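Local coordinates for ESAT-6/WXG100 secretion system protein (Streptococcus gallolyticus, PDB 7JQE) that is EsaA, a membrane subunit of the bacterial type VIIb secretion system whose extracellular region probably contributes to export of protein toxins, at the interface of chains A and B. Residues are numbered along the deposited sequence; one frame, centred on the assembly and turned at random. Chains: chain A/B, ESAT-6/WXG100 secretion system protein.

The interface of chains A and B. Residues chain A 222-223, 227, 231, 413; chain B 406-407, 410-411, 414.
Helix 396-427 of chain B packs B:Phe410 against a surface of chain A formed by the segment at A:Ala222 and A:Met223, helix 225-244 and the matching helix 396-427, an instance of an aromatic side chain at a helix-packed two-fold interface. The selenomethionine methyl CE of A:Met223 lies over one face of the B:Phe410 ring, 3.8 Å from its centroid and displaced toward the rim, a CH-pi contact. With CG anti to the backbone N (chi1 -176°) and a bend at chi3 (-72°), the A:Met223 chain brings its methyl over the ring. CD1 of A:Leu413 lies above the same face, out toward the CD1-CE1 rim, 3.9 Å from CE1 of B:Phe410. CD1 of B:Leu406, from the same helix as the phenylalanine, lies over the opposite face, offset toward the rim; together these contacts should limit rocking of the ring. At the ring edge, in plane, the carbonyl O of A:Ala222 stands 3.2 Å from CD2 of B:Phe410, where the polarised C-H groups may favour it. Beside this apolar core, OE2 of A:Glu227 comes 2.9 Å from the carbonyl O of B:Lys407. As a carboxylate it would meet the carbonyl acceptor to acceptor, an unfavourable pairing; a protonated acid could instead donate a hydrogen bond, but the proton is not seen. The backbone N of B:Ala411 is 3.0 Å from OE2 of A:Glu227, but its N-H points elsewhere and makes no hydrogen bond. Farther along, the phenol OH of A:Tyr231 touches CB of B:Ser414 at 3.6 Å. The patch recurs with the chains exchanged and sits in the central helical part of the elongated pair, between the long helical bundle and the strand-rich tip; whether this dimer is the biological one, the structure alone does not show.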
# COMPACT_ATOMS: atom_id res chain seq x y z
N ALA A 222 15.73 -2.34 -21.00
CA ALA A 222 15.39 -3.09 -19.79
C ALA A 222 14.27 -2.45 -18.99
O ALA A 222 13.77 -3.07 -18.05
CB ALA A 222 16.64 -3.24 -18.91
N MSE A 223 13.85 -1.24 -19.34
CA MSE A 223 12.76 -0.55 -18.65
C MSE A 223 12.07 0.44 -19.58
O MSE A 223 12.73 1.19 -20.29
CB MSE A 223 13.29 0.16 -17.40
CG MSE A 223 12.22 0.83 -16.55
SE MSE A 223 12.91 1.53 -14.85
CE MSE A 223 13.19 -0.16 -13.91
N GLU A 227 7.45 3.21 -16.99
CA GLU A 227 7.99 2.72 -15.72
C GLU A 227 8.89 3.76 -15.08
O GLU A 227 8.85 3.96 -13.86
CB GLU A 227 8.74 1.40 -15.93
CG GLU A 227 7.83 0.20 -16.18
CD GLU A 227 8.58 -1.00 -16.77
OE1 GLU A 227 9.24 -0.84 -17.82
OE2 GLU A 227 8.51 -2.10 -16.18
N TYR A 231 8.07 5.54 -11.38
CA TYR A 231 9.01 5.52 -10.26
C TYR A 231 9.40 6.93 -9.84
O TYR A 231 9.69 7.17 -8.66
CB TYR A 231 10.25 4.70 -10.62
CG TYR A 231 10.02 3.20 -10.58
CD1 TYR A 231 10.13 2.42 -11.73
CD2 TYR A 231 9.71 2.56 -9.39
CE1 TYR A 231 9.92 1.05 -11.69
CE2 TYR A 231 9.50 1.19 -9.34
CZ TYR A 231 9.61 0.44 -10.49
OH TYR A 231 9.40 -0.92 -10.44
N LEU A 413 13.70 -1.08 -5.84
CA LEU A 413 12.43 -0.79 -6.48
C LEU A 413 11.27 -1.37 -5.68
O LEU A 413 10.19 -0.78 -5.64
CB LEU A 413 12.42 -1.33 -7.91
CG LEU A 413 13.39 -0.63 -8.87
CD1 LEU A 413 13.25 -1.14 -10.30
CD2 LEU A 413 13.23 0.89 -8.81
N LEU B 406 13.42 -8.21 -19.11
CA LEU B 406 13.57 -7.45 -17.87
C LEU B 406 12.48 -6.40 -17.72
O LEU B 406 11.89 -6.25 -16.64
CB LEU B 406 14.96 -6.82 -17.81
CG LEU B 406 15.48 -6.44 -16.43
CD1 LEU B 406 15.22 -7.57 -15.44
CD2 LEU B 406 16.96 -6.13 -16.50
N LYS B 407 12.19 -5.67 -18.80
CA LYS B 407 11.18 -4.61 -18.71
C LYS B 407 9.82 -5.18 -18.34
O LYS B 407 9.03 -4.53 -17.64
CB LYS B 407 11.09 -3.86 -20.04
CG LYS B 407 10.45 -4.68 -21.13
CD LYS B 407 10.38 -3.93 -22.44
CE LYS B 407 10.48 -4.89 -23.61
NZ LYS B 407 9.59 -6.08 -23.41
N PHE B 410 10.09 -6.18 -14.48
CA PHE B 410 9.96 -5.01 -13.62
C PHE B 410 8.50 -4.63 -13.44
O PHE B 410 8.02 -4.43 -12.32
CB PHE B 410 10.75 -3.84 -14.21
CG PHE B 410 12.22 -3.87 -13.93
CD1 PHE B 410 12.70 -4.29 -12.70
CD2 PHE B 410 13.13 -3.49 -14.90
CE1 PHE B 410 14.06 -4.31 -12.44
CE2 PHE B 410 14.50 -3.51 -14.66
CZ PHE B 410 14.96 -3.93 -13.42
N ALA B 411 7.76 -4.54 -14.55
CA ALA B 411 6.36 -4.13 -14.49
C ALA B 411 5.54 -5.09 -13.64
O ALA B 411 4.71 -4.66 -12.83
CB ALA B 411 5.78 -4.04 -15.90
N SER B 414 6.35 -4.85 -9.98
CA SER B 414 5.84 -3.59 -9.45
C SER B 414 4.35 -3.70 -9.13
O SER B 414 3.90 -3.23 -8.08
CB SER B 414 6.11 -2.47 -10.46
OG SER B 414 5.59 -1.23 -9.99